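Local structure of putative lipoprotein (Parabacteroides distasonis ATCC 8503, 3JX8) at residues A32-E37 / G107-S112; T115-M120 / G134-Y139; V130-P135 / I151-I156. The protein is of unknown function but, as a putative lipoprotein related to auto-transporter adhesin head domains, may act in cell adhesion or lipid binding. All coordinates share one frame; numbering follows the deposited sequence.

Contact 1. Residues A32-E37 / G107-S112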
ATOM      1  N   ALA A  32      18.204 -16.602   1.297  1.00 25.71           N
ATOM      2  CA  ALA A  32      18.906 -17.313   2.376  1.00 25.67           C
ATOM      3  C   ALA A  32      18.028 -17.478   3.610  1.00 25.91           C
ATOM      4  O   ALA A  32      17.095 -16.718   3.831  1.00 26.00           O
ATOM      5  CB  ALA A  32      20.184 -16.575   2.768  1.00 23.96           C
ATOM      6  N   ASP A  33      18.361 -18.474   4.412  1.00 25.61           N
ATOM      7  CA  ASP A  33      18.005 -18.470   5.824  1.00 25.95           C
ATOM      8  C   ASP A  33      19.091 -17.704   6.572  1.00 25.33           C
ATOM      9  O   ASP A  33      20.247 -18.139   6.644  1.00 25.33           O
ATOM     10  CB  ASP A  33      17.879 -19.886   6.354  1.00 26.13           C
ATOM     11  CG  ASP A  33      16.694 -20.624   5.744  1.00 28.87           C
ATOM     12  OD1 ASP A  33      15.650 -19.997   5.453  1.00 30.80           O
ATOM     13  OD2 ASP A  33      16.784 -21.845   5.583  1.00 33.35           O
ATOM     14  N   PHE A  34      18.709 -16.547   7.097  1.00 24.75           N
ATOM     15  CA  PHE A  34      19.607 -15.609   7.726  1.00 24.60           C
ATOM     16  C   PHE A  34      19.271 -15.626   9.197  1.00 25.08           C
ATOM     17  O   PHE A  34      18.169 -15.302   9.573  1.00 26.16           O
ATOM     18  CB  PHE A  34      19.364 -14.232   7.099  1.00 24.45           C
ATOM     19  CG  PHE A  34      20.392 -13.158   7.427  1.00 23.38           C
ATOM     20  CD1 PHE A  34      20.982 -13.044   8.684  1.00 23.57           C
ATOM     21  CD2 PHE A  34      20.676 -12.189   6.477  1.00 22.78           C
ATOM     22  CE1 PHE A  34      21.870 -12.013   8.957  1.00 25.02           C
ATOM     23  CE2 PHE A  34      21.593 -11.176   6.737  1.00 23.15           C
ATOM     24  CZ  PHE A  34      22.186 -11.083   7.960  1.00 23.00           C
ATOM     25  N   GLU A  35      20.221 -16.024  10.028  1.00 25.65           N
ATOM     26  CA  GLU A  35      20.094 -15.934  11.484  1.00 26.06           C
ATOM     27  C   GLU A  35      20.906 -14.777  12.032  1.00 24.61           C
ATOM     28  O   GLU A  35      22.123 -14.719  11.823  1.00 24.11           O
ATOM     29  CB  GLU A  35      20.639 -17.185  12.141  1.00 27.02           C
ATOM     30  CG  GLU A  35      19.853 -18.405  11.891  1.00 31.77           C
ATOM     31  CD  GLU A  35      20.500 -19.625  12.529  1.00 39.23           C
ATOM     32  OE1 GLU A  35      21.529 -19.480  13.268  1.00 45.65           O
ATOM     33  OE2 GLU A  35      19.966 -20.730  12.300  1.00 43.34           O
ATOM     34  N   TYR A  36      20.242 -13.884  12.759  1.00 23.88           N
ATOM     35  CA  TYR A  36      20.888 -12.700  13.309  1.00 23.77           C
ATOM     36  C   TYR A  36      20.644 -12.660  14.804  1.00 24.79           C
ATOM     37  O   TYR A  36      19.617 -13.141  15.289  1.00 25.74           O
ATOM     38  CB  TYR A  36      20.374 -11.404  12.642  1.00 23.21           C
ATOM     39  CG  TYR A  36      20.880 -10.155  13.341  1.00 21.79           C
ATOM     40  CD1 TYR A  36      22.115  -9.615  13.031  1.00 22.10           C
ATOM     41  CD2 TYR A  36      20.143  -9.554  14.351  1.00 22.75           C
ATOM     42  CE1 TYR A  36      22.598  -8.511  13.707  1.00 22.44           C
ATOM     43  CE2 TYR A  36      20.617  -8.462  15.033  1.00 22.45           C
ATOM     44  CZ  TYR A  36      21.847  -7.937  14.700  1.00 23.22           C
ATOM     45  OH  TYR A  36      22.342  -6.846  15.398  1.00 25.68           O
ATOM     46  N   GLU A  37      21.598 -12.094  15.530  1.00 25.70           N
ATOM     47  CA  GLU A  37      21.420 -11.751  16.941  1.00 26.29           C
ATOM     48  C   GLU A  37      22.155 -10.465  17.264  1.00 26.18           C
ATOM     49  O   GLU A  37      23.172 -10.144  16.657  1.00 25.93           O
ATOM     50  CB  GLU A  37      21.954 -12.845  17.885  1.00 26.36           C
ATOM     51  CG  GLU A  37      21.371 -14.260  17.685  1.00 28.20           C
ATOM     52  CD  GLU A  37      19.856 -14.406  17.962  1.00 28.69           C
ATOM     53  OE1 GLU A  37      19.243 -13.548  18.640  1.00 30.42           O
ATOM     54  OE2 GLU A  37      19.268 -15.419  17.506  1.00 29.23           O
ATOM     55  N   GLY A 107      13.565 -15.008   1.143  1.00 27.10           N
ATOM     56  CA  GLY A 107      14.315 -15.595   2.238  1.00 27.61           C
ATOM     57  C   GLY A 107      13.640 -15.524   3.596  1.00 28.02           C
ATOM     58  O   GLY A 107      12.487 -15.080   3.739  1.00 28.51           O
ATOM     59  N   SER A 108      14.365 -15.969   4.603  1.00 27.51           N
ATOM     60  CA  SER A 108      13.864 -15.993   5.934  1.00 28.50           C
ATOM     61  C   SER A 108      14.879 -15.364   6.886  1.00 28.46           C
ATOM     62  O   SER A 108      16.042 -15.717   6.895  1.00 30.70           O
ATOM     63  CB  SER A 108      13.536 -17.431   6.287  1.00 29.00           C
ATOM     64  OG  SER A 108      13.346 -17.566   7.659  1.00 32.40           O
ATOM     65  N   PHE A 109      14.455 -14.376   7.641  1.00 27.80           N
ATOM     66  CA  PHE A 109      15.323 -13.669   8.549  1.00 27.00           C
ATOM     67  C   PHE A 109      14.820 -13.908   9.958  1.00 27.00           C
ATOM     68  O   PHE A 109      13.690 -13.538  10.255  1.00 27.06           O
ATOM     69  CB  PHE A 109      15.309 -12.196   8.217  1.00 26.16           C
ATOM     70  CG  PHE A 109      16.292 -11.413   8.996  1.00 25.39           C
ATOM     71  CD1 PHE A 109      16.032 -11.073  10.319  1.00 24.96           C
ATOM     72  CD2 PHE A 109      17.488 -11.011   8.417  1.00 25.40           C
ATOM     73  CE1 PHE A 109      16.937 -10.306  11.049  1.00 24.73           C
ATOM     74  CE2 PHE A 109      18.420 -10.274   9.151  1.00 24.73           C
ATOM     75  CZ  PHE A 109      18.147  -9.932  10.480  1.00 23.58           C
ATOM     76  N   ILE A 110      15.648 -14.505  10.818  1.00 26.43           N
ATOM     77  CA  ILE A 110      15.226 -14.980  12.154  1.00 26.99           C
ATOM     78  C   ILE A 110      16.140 -14.497  13.270  1.00 26.73           C
ATOM     79  O   ILE A 110      17.357 -14.661  13.171  1.00 27.45           O
ATOM     80  CB  ILE A 110      15.205 -16.539  12.192  1.00 27.46           C
ATOM     81  CG1 ILE A 110      14.256 -17.050  11.083  1.00 29.86           C
ATOM     82  CG2 ILE A 110      14.758 -17.064  13.555  1.00 25.71           C
ATOM     83  CD1 ILE A 110      14.134 -18.582  10.994  1.00 32.92           C
ATOM     84  N   ILE A 111      15.556 -13.897  14.309  1.00 26.75           N
ATOM     85  CA  ILE A 111      16.250 -13.523  15.548  1.00 26.36           C
ATOM     86  C   ILE A 111      15.671 -14.417  16.635  1.00 27.35           C
ATOM     87  O   ILE A 111      14.444 -14.431  16.821  1.00 26.06           O
ATOM     88  CB  ILE A 111      16.008 -12.053  15.941  1.00 25.69           C
ATOM     89  CG1 ILE A 111      16.482 -11.132  14.836  1.00 25.94           C
ATOM     90  CG2 ILE A 111      16.693 -11.729  17.265  1.00 23.09           C
ATOM     91  CD1 ILE A 111      16.444  -9.667  15.219  1.00 25.45           C
ATOM     92  N   SER A 112      16.531 -15.161  17.345  1.00 28.06           N
ATOM     93  CA  SER A 112      16.052 -16.178  18.289  1.00 29.44           C
ATOM     94  C   SER A 112      16.282 -15.936  19.766  1.00 29.39           C
ATOM     95  O   SER A 112      15.609 -16.554  20.576  1.00 28.94           O
ATOM     96  CB  SER A 112      16.651 -17.542  17.947  1.00 30.47           C
ATOM     97  OG  SER A 112      16.045 -18.078  16.789  1.00 33.22           O
TER
HETATM   98  O   HOH W   1      18.662 -16.376  15.031  1.00 35.85           O

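Contact 2. Residues T115-M120 / G134-Y139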
ATOM      1  N   THR A 115      16.181 -10.058  22.929  1.00 28.67           N
ATOM      2  CA  THR A 115      16.687  -8.880  22.262  1.00 28.56           C
ATOM      3  C   THR A 115      16.131  -7.650  22.961  1.00 29.41           C
ATOM      4  O   THR A 115      14.904  -7.518  23.117  1.00 29.88           O
ATOM      5  CB  THR A 115      16.239  -8.899  20.822  1.00 28.28           C
ATOM      6  OG1 THR A 115      16.694 -10.120  20.225  1.00 27.14           O
ATOM      7  CG2 THR A 115      16.778  -7.669  20.069  1.00 28.28           C
ATOM      8  N   LYS A 116      17.023  -6.774  23.402  1.00 29.33           N
ATOM      9  CA  LYS A 116      16.630  -5.498  23.962  1.00 29.87           C
ATOM     10  C   LYS A 116      16.701  -4.455  22.850  1.00 29.26           C
ATOM     11  O   LYS A 116      17.696  -4.380  22.154  1.00 29.25           O
ATOM     12  CB  LYS A 116      17.552  -5.143  25.128  1.00 30.41           C
ATOM     13  CG  LYS A 116      17.382  -3.720  25.639  1.00 33.92           C
ATOM     14  CD  LYS A 116      18.024  -3.526  27.013  1.00 39.41           C
ATOM     15  CE  LYS A 116      18.362  -2.046  27.313  1.00 42.23           C
ATOM     16  NZ  LYS A 116      19.216  -1.910  28.570  1.00 46.00           N
ATOM     17  N   VAL A 117      15.641  -3.675  22.645  1.00 29.31           N
ATOM     18  CA  VAL A 117      15.630  -2.672  21.577  1.00 28.63           C
ATOM     19  C   VAL A 117      15.323  -1.288  22.107  1.00 28.92           C
ATOM     20  O   VAL A 117      14.535  -1.115  23.039  1.00 28.94           O
ATOM     21  CB  VAL A 117      14.590  -2.986  20.454  1.00 28.91           C
ATOM     22  CG1 VAL A 117      14.837  -4.376  19.845  1.00 28.98           C
ATOM     23  CG2 VAL A 117      13.187  -2.878  20.977  1.00 26.96           C
ATOM     24  N   ASN A 118      15.950  -0.303  21.485  1.00 28.92           N
ATOM     25  CA  ASN A 118      15.556   1.077  21.626  1.00 29.45           C
ATOM     26  C   ASN A 118      14.555   1.345  20.489  1.00 29.54           C
ATOM     27  O   ASN A 118      13.349   1.282  20.715  1.00 28.95           O
ATOM     28  CB  ASN A 118      16.783   1.972  21.579  1.00 29.51           C
ATOM     29  CG  ASN A 118      16.435   3.445  21.570  1.00 30.97           C
ATOM     30  OD1 ASN A 118      15.320   3.853  21.910  1.00 31.66           O
ATOM     31  ND2 ASN A 118      17.401   4.258  21.171  1.00 31.88           N
ATOM     32  N   ARG A 119      15.048   1.602  19.278  1.00 29.65           N
ATOM     33  CA  ARG A 119      14.193   1.580  18.092  1.00 30.54           C
ATOM     34  C   ARG A 119      14.658   0.546  17.122  1.00 29.03           C
ATOM     35  O   ARG A 119      15.774   0.645  16.614  1.00 29.23           O
ATOM     36  CB  ARG A 119      14.169   2.924  17.370  1.00 31.47           C
ATOM     37  CG  ARG A 119      13.363   3.926  18.127  1.00 36.74           C
ATOM     38  CD  ARG A 119      13.506   5.336  17.576  1.00 44.17           C
ATOM     39  NE  ARG A 119      13.218   6.323  18.628  1.00 49.24           N
ATOM     40  CZ  ARG A 119      14.122   6.817  19.480  1.00 54.00           C
ATOM     41  NH1 ARG A 119      15.408   6.462  19.415  1.00 55.22           N
ATOM     42  NH2 ARG A 119      13.737   7.695  20.410  1.00 56.82           N
HETATM   43  N   MSE A 120      13.795  -0.431  16.858  1.00 27.58           N
HETATM   44  CA  MSE A 120      14.021  -1.402  15.809  1.00 26.39           C
HETATM   45  C   MSE A 120      12.962  -1.260  14.693  1.00 26.44           C
HETATM   46  O   MSE A 120      11.749  -1.385  14.939  1.00 25.66           O
HETATM   47  CB  MSE A 120      14.042  -2.821  16.365  1.00 25.34           C
HETATM   48  CG  MSE A 120      14.385  -3.861  15.274  1.00 25.40           C
HETATM   49 SE   MSE A 120      14.282  -5.674  15.909  0.75 26.86          SE
HETATM   50  CE  MSE A 120      16.139  -5.775  16.556  1.00 20.03           C
ATOM     51  N   GLY A 134      12.585 -14.672  19.666  1.00 30.80           N
ATOM     52  CA  GLY A 134      12.976 -14.438  21.048  1.00 31.53           C
ATOM     53  C   GLY A 134      12.173 -13.308  21.645  1.00 31.12           C
ATOM     54  O   GLY A 134      11.513 -12.562  20.917  1.00 32.08           O
ATOM     55  N   PRO A 135      12.238 -13.158  22.965  1.00 30.54           N
ATOM     56  CA  PRO A 135      11.604 -12.013  23.605  1.00 30.25           C
ATOM     57  C   PRO A 135      12.223 -10.708  23.161  1.00 29.56           C
ATOM     58  O   PRO A 135      13.441 -10.564  23.202  1.00 29.40           O
ATOM     59  CB  PRO A 135      11.856 -12.240  25.100  1.00 30.43           C
ATOM     60  CG  PRO A 135      12.255 -13.659  25.228  1.00 30.26           C
ATOM     61  CD  PRO A 135      12.856 -14.067  23.938  1.00 30.89           C
ATOM     62  N   VAL A 136      11.389  -9.790  22.687  1.00 28.90           N
ATOM     63  CA  VAL A 136      11.843  -8.453  22.316  1.00 28.40           C
ATOM     64  C   VAL A 136      11.260  -7.535  23.352  1.00 28.83           C
ATOM     65  O   VAL A 136      10.065  -7.602  23.636  1.00 29.24           O
ATOM     66  CB  VAL A 136      11.362  -8.055  20.920  1.00 28.02           C
ATOM     67  CG1 VAL A 136      11.725  -6.599  20.587  1.00 26.02           C
ATOM     68  CG2 VAL A 136      11.919  -9.037  19.903  1.00 26.62           C
ATOM     69  N   LYS A 137      12.100  -6.681  23.906  1.00 28.73           N
ATOM     70  CA  LYS A 137      11.686  -5.769  24.952  1.00 29.52           C
ATOM     71  C   LYS A 137      12.339  -4.425  24.743  1.00 28.74           C
ATOM     72  O   LYS A 137      13.514  -4.355  24.415  1.00 28.98           O
ATOM     73  CB  LYS A 137      12.088  -6.364  26.290  1.00 30.21           C
ATOM     74  CG  LYS A 137      11.844  -5.505  27.487  1.00 34.88           C
ATOM     75  CD  LYS A 137      12.094  -6.300  28.801  1.00 39.52           C
ATOM     76  CE  LYS A 137      11.679  -5.506  30.052  1.00 41.96           C
ATOM     77  NZ  LYS A 137      12.279  -6.087  31.318  1.00 45.27           N
ATOM     78  N   GLY A 138      11.579  -3.350  24.914  1.00 28.32           N
ATOM     79  CA  GLY A 138      12.127  -2.013  24.747  1.00 27.41           C
ATOM     80  C   GLY A 138      11.139  -0.940  24.327  1.00 27.39           C
ATOM     81  O   GLY A 138       9.923  -1.043  24.571  1.00 26.78           O
ATOM     82  N   TYR A 139      11.666   0.099  23.681  1.00 26.96           N
ATOM     83  CA  TYR A 139      10.883   1.286  23.408  1.00 27.14           C
ATOM     84  C   TYR A 139       9.980   1.163  22.184  1.00 27.05           C
ATOM     85  O   TYR A 139       8.769   1.294  22.304  1.00 26.80           O
ATOM     86  CB  TYR A 139      11.794   2.496  23.308  1.00 26.81           C
ATOM     87  CG  TYR A 139      11.089   3.765  22.898  1.00 30.08           C
ATOM     88  CD1 TYR A 139      10.247   4.435  23.777  1.00 31.37           C
ATOM     89  CD2 TYR A 139      11.283   4.309  21.624  1.00 33.98           C
ATOM     90  CE1 TYR A 139       9.610   5.621  23.403  1.00 33.00           C
ATOM     91  CE2 TYR A 139      10.662   5.479  21.243  1.00 35.70           C
ATOM     92  CZ  TYR A 139       9.825   6.137  22.139  1.00 35.80           C
ATOM     93  OH  TYR A 139       9.201   7.302  21.737  1.00 38.52           O
TER
HETATM   94  O   HOH W   2      10.620   8.591  19.071  1.00 44.30           O

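Contact 3. Residues V130-P135 / I151-I156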
ATOM      1  N   VAL A 130      10.109 -12.682   8.140  1.00 26.75           N
ATOM      2  CA  VAL A 130      10.911 -12.270   9.272  1.00 25.35           C
ATOM      3  C   VAL A 130      10.231 -12.807  10.505  1.00 25.46           C
ATOM      4  O   VAL A 130       9.003 -12.635  10.664  1.00 24.28           O
ATOM      5  CB  VAL A 130      11.014 -10.766   9.347  1.00 25.59           C
ATOM      6  CG1 VAL A 130      11.853 -10.332  10.547  1.00 23.50           C
ATOM      7  CG2 VAL A 130      11.555 -10.239   8.018  1.00 24.32           C
ATOM      8  N   GLU A 131      11.011 -13.475  11.360  1.00 25.30           N
ATOM      9  CA  GLU A 131      10.534 -13.995  12.630  1.00 26.11           C
ATOM     10  C   GLU A 131      11.383 -13.544  13.789  1.00 26.07           C
ATOM     11  O   GLU A 131      12.583 -13.863  13.862  1.00 25.52           O
ATOM     12  CB  GLU A 131      10.522 -15.513  12.619  1.00 26.60           C
ATOM     13  CG  GLU A 131       9.840 -16.086  11.420  1.00 30.25           C
ATOM     14  CD  GLU A 131       9.598 -17.587  11.543  1.00 36.17           C
ATOM     15  OE1 GLU A 131       9.954 -18.197  12.595  1.00 38.80           O
ATOM     16  OE2 GLU A 131       9.031 -18.143  10.572  1.00 38.93           O
ATOM     17  N   LEU A 132      10.772 -12.788  14.690  1.00 26.52           N
ATOM     18  CA  LEU A 132      11.385 -12.417  15.951  1.00 26.90           C
ATOM     19  C   LEU A 132      10.894 -13.447  16.948  1.00 27.76           C
ATOM     20  O   LEU A 132       9.824 -13.310  17.537  1.00 28.07           O
ATOM     21  CB  LEU A 132      11.009 -10.984  16.347  1.00 26.70           C
ATOM     22  CG  LEU A 132      11.268  -9.939  15.260  1.00 26.43           C
ATOM     23  CD1 LEU A 132      10.982  -8.509  15.765  1.00 26.44           C
ATOM     24  CD2 LEU A 132      12.658 -10.054  14.734  1.00 24.87           C
ATOM     25  N   ARG A 133      11.647 -14.528  17.085  1.00 29.13           N
ATOM     26  CA  ARG A 133      11.229 -15.642  17.936  1.00 30.41           C
ATOM     27  C   ARG A 133      11.527 -15.402  19.385  1.00 30.38           C
ATOM     28  O   ARG A 133      10.821 -15.894  20.241  1.00 31.53           O
ATOM     29  CB  ARG A 133      11.892 -16.943  17.503  1.00 30.96           C
ATOM     30  CG  ARG A 133      11.524 -17.331  16.099  1.00 34.33           C
ATOM     31  CD  ARG A 133      12.174 -18.633  15.708  1.00 37.41           C
ATOM     32  NE  ARG A 133      11.672 -19.111  14.418  1.00 41.49           N
ATOM     33  CZ  ARG A 133      12.202 -20.124  13.719  1.00 44.59           C
ATOM     34  NH1 ARG A 133      13.279 -20.765  14.161  1.00 45.54           N
ATOM     35  NH2 ARG A 133      11.667 -20.498  12.557  1.00 45.78           N
ATOM     36  N   GLY A 134      12.585 -14.672  19.666  1.00 30.80           N
ATOM     37  CA  GLY A 134      12.976 -14.438  21.048  1.00 31.53           C
ATOM     38  C   GLY A 134      12.173 -13.308  21.645  1.00 31.12           C
ATOM     39  O   GLY A 134      11.513 -12.562  20.917  1.00 32.08           O
ATOM     40  N   PRO A 135      12.238 -13.158  22.965  1.00 30.54           N
ATOM     41  CA  PRO A 135      11.604 -12.013  23.605  1.00 30.25           C
ATOM     42  C   PRO A 135      12.223 -10.708  23.161  1.00 29.56           C
ATOM     43  O   PRO A 135      13.441 -10.564  23.202  1.00 29.40           O
ATOM     44  CB  PRO A 135      11.856 -12.240  25.100  1.00 30.43           C
ATOM     45  CG  PRO A 135      12.255 -13.659  25.228  1.00 30.26           C
ATOM     46  CD  PRO A 135      12.856 -14.067  23.938  1.00 30.89           C
ATOM     47  N   ILE A 151       5.614 -11.278   8.520  1.00 25.17           N
ATOM     48  CA  ILE A 151       6.439 -10.944   9.679  1.00 24.38           C
ATOM     49  C   ILE A 151       5.680 -11.449  10.886  1.00 24.34           C
ATOM     50  O   ILE A 151       4.462 -11.249  10.962  1.00 24.35           O
ATOM     51  CB  ILE A 151       6.611  -9.435   9.836  1.00 24.37           C
ATOM     52  CG1 ILE A 151       7.272  -8.829   8.574  1.00 24.71           C
ATOM     53  CG2 ILE A 151       7.403  -9.121  11.095  1.00 21.92           C
ATOM     54  CD1 ILE A 151       7.458  -7.291   8.609  1.00 21.33           C
ATOM     55  N   ILE A 152       6.376 -12.130  11.795  1.00 24.08           N
ATOM     56  CA  ILE A 152       5.812 -12.592  13.057  1.00 24.67           C
ATOM     57  C   ILE A 152       6.755 -12.237  14.195  1.00 24.55           C
ATOM     58  O   ILE A 152       7.955 -12.525  14.125  1.00 24.47           O
ATOM     59  CB  ILE A 152       5.477 -14.122  13.084  1.00 24.52           C
ATOM     60  CG1 ILE A 152       4.984 -14.501  14.486  1.00 26.05           C
ATOM     61  CG2 ILE A 152       6.667 -14.966  12.733  1.00 25.31           C
ATOM     62  CD1 ILE A 152       4.087 -15.763  14.575  1.00 26.96           C
ATOM     63  N   ALA A 153       6.230 -11.591  15.229  1.00 24.70           N
ATOM     64  CA  ALA A 153       6.992 -11.308  16.445  1.00 24.87           C
ATOM     65  C   ALA A 153       6.293 -12.076  17.540  1.00 25.58           C
ATOM     66  O   ALA A 153       5.174 -11.733  17.927  1.00 26.96           O
ATOM     67  CB  ALA A 153       7.035  -9.819  16.745  1.00 24.65           C
ATOM     68  N   LYS A 154       6.941 -13.114  18.038  1.00 25.88           N
ATOM     69  CA  LYS A 154       6.322 -14.058  18.962  1.00 26.86           C
ATOM     70  C   LYS A 154       6.247 -13.643  20.414  1.00 26.38           C
ATOM     71  O   LYS A 154       5.480 -14.224  21.164  1.00 26.36           O
ATOM     72  CB  LYS A 154       7.029 -15.401  18.875  1.00 27.42           C
ATOM     73  CG  LYS A 154       6.860 -16.039  17.513  1.00 30.72           C
ATOM     74  CD  LYS A 154       7.343 -17.477  17.481  1.00 34.24           C
ATOM     75  CE  LYS A 154       6.874 -18.172  16.190  1.00 36.72           C
ATOM     76  NZ  LYS A 154       7.678 -19.399  15.874  1.00 39.30           N
ATOM     77  N   ASP A 155       6.980 -12.625  20.824  1.00 26.57           N
ATOM     78  CA  ASP A 155       7.059 -12.323  22.249  1.00 26.96           C
ATOM     79  C   ASP A 155       7.616 -10.935  22.440  1.00 27.09           C
ATOM     80  O   ASP A 155       8.840 -10.751  22.582  1.00 28.38           O
ATOM     81  CB  ASP A 155       7.980 -13.371  22.897  1.00 27.95           C
ATOM     82  CG  ASP A 155       8.127 -13.230  24.415  1.00 29.20           C
ATOM     83  OD1 ASP A 155       7.568 -12.321  25.056  1.00 33.24           O
ATOM     84  OD2 ASP A 155       8.862 -14.076  24.958  1.00 33.58           O
ATOM     85  N   ILE A 156       6.726  -9.948  22.447  1.00 26.60           N
ATOM     86  CA  ILE A 156       7.135  -8.554  22.534  1.00 25.85           C
ATOM     87  C   ILE A 156       6.629  -7.933  23.812  1.00 25.65           C
ATOM     88  O   ILE A 156       5.573  -8.301  24.326  1.00 25.90           O
ATOM     89  CB  ILE A 156       6.688  -7.717  21.286  1.00 26.07           C
ATOM     90  CG1 ILE A 156       5.168  -7.437  21.306  1.00 25.21           C
ATOM     91  CG2 ILE A 156       7.189  -8.400  19.968  1.00 23.75           C
ATOM     92  CD1 ILE A 156       4.581  -6.937  19.970  1.00 26.18           C
TER
HETATM   93  O   HOH W   3       8.577 -19.991  13.531  1.00 57.67           O
HETATM   94  O   HOH W   4       9.216 -11.579  19.645  1.00 28.57           O
HETATM   95  O   HOH W   5       9.890 -16.218  23.539  1.00 48.13           O

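Contact 1. Residues A32-E37 / G107-S112
F34 is tied by both its backbone polar atoms to the strand alongside: its N gives to S108 O at 2.8 Å, and its O receives I110 N. A32 O accepts from S108 N and Y36 N gives to I110 O, the bonding expected of parallel strands, whose axes here approach to 4.8 Å. CA-H...O contacts from F109 to F34 O and from E35 to I110 O fill in between.

Beyond Y36 the backbone pairing gives way to a side chain. Y36 O lies 4.2 Å from S112 N, which instead bonds to E37 OE2 at 2.8 Å, on the syn side of the carboxylate. The bend at chi2 (-64°) turns CD of E37 this way; OE2 also lies within bonding distance of a water placed to reach I110 O, while OE1 accepts from K113 N.

The apolar contacts lie on the face carrying F34, Y36, F109 and I111. F109 CE2 sits 3.7 Å above the centre of the F34 ring, with the planes at 45°, an oblique pairing. F109 CZ presses on Y36 CB at 3.4 Å, and I111 CD1 meets the edge of the Y36 ring, 3.8 Å from CD2. On the opposite face of the sheet, D33 OD1 touches S108 CB.

Strand 89-95 flanks 33-38 on its other edge and strand 129-132 flanks 108-111. The aromatic face looks into the interior of the parallel beta-helix, where F34 meets F28 edge-to-face, F109 packs on I26 of strand 25-29, and Y36 OH bonds to S95 OG.

Contact 2. Residues T115-M120 / G134-Y139
P135 O accepts T115 N at 2.8 Å, the first bond between two segments that run the same way. At V136 the CA hydrogen points to T115 O, and CG1, anti to the backbone N (chi1 174°), reaches V117 CG1 at 3.9 Å on the buried side, where L158 of strand 156-158 also packs on V117. K137 uses both backbone polar atoms: its N gives to T115 O and its O takes V117 N at 2.8 Å, while its side chain leaves on the outer face, the one that K116 also occupies.

Strands 115-117 and 136-137 are matching short strands of neighbouring coils in the parallel beta-helix, and both segments now turn a corner, at N118-R119 and G138-Y139. G138 has a positive phi of 153°, and its CA comes within 3.1 Å of V117 O. That same oxygen receives Y139 N at 3.2 Å, the donor standing 35° above the carbonyl plane. Y139 CB abuts N118 O at 3.3 Å, an oxygen that also lies in plane at the ring edge. Farther out, Y139 CD2 lies over one face of the R119 guanidinium, and CE2 is 3.8 Å from R119 NE; a water reaches Y139 OH and, weakly, that NE.

Contact 3. Residues V130-P135 / I151-I156
V130 O receives I152 N, L132 N gives to I152 O and L132 O takes K154 N, each at 2.9 Å, between strands whose directions differ by just 2°. This is the regular parallel pairing of successive coils in a beta-helix, and it sorts the side chains onto two faces. V130, L132, I151 and A153 turn inward, aliphatic beside aliphatic, V130 with I151 and L132 with A153: L132 CB stands 4.2 Å from A153 CB. Strands 120-125 and 140-146 close this side, I122 touching V130, L132 and I151, and L141 touching L132.

On the outer face, E131 CG lies against I152 CG2 at 3.6 Å. That methyl is wedged between the backbone N and the carbonyl carbon of I152, because CG1 is anti to the N (chi1 176°). Farther out, R133 grips E131 side-on, both NE and NH2 bonding to the single atom OE1. The salt bridge from NE is 2.7 Å long, and OE1 lies in the guanidinium plane. K154 NZ stops 4.2 Å from the same OE1, beyond salt-bridge range, with a water between them whose very short distances are doubtful. With R133 and K154 so near, the carboxylate probably offsets part of their mutual repulsion.

After R133 the two segments fall out of step by one residue, P135 lying opposite D155, and a water bridges them: it gives to L132 O and G134 O and receives D155 N at 2.7 Å. CG of D155, anti to the backbone N (chi1 -178°), lies close to P135 CA and CB, and the CA hydrogen of P135 makes a CA-H...O contact with D155 O. D155 OD2 rests 3.4 Å from P135 CG and holds another water at 2.8 Å.

Contacts 1 and 3 follow one row of side-by-side strands, 33-38, 108-111, 129-132 and 150-153, with centres about 11 Å apart; I111 O and F109 O probably bond to R133 N and E131 N. Contact 2 lies past the ends of strands 108-111 and 129-132, its centre about 10 Å from that of contact 3 and about 16 Å from that of contact 1; I111 CD1 packs on M120 CE. Contact 1 closes before contact 2 opens, and contact 3 begins between the segments of contact 2, sharing G134 and P135. The strands of contacts 2 and 3 pair residues 21 apart, one coil; contact 1, with 69 residues between its segments, joins the N-terminal strands to these regular coils.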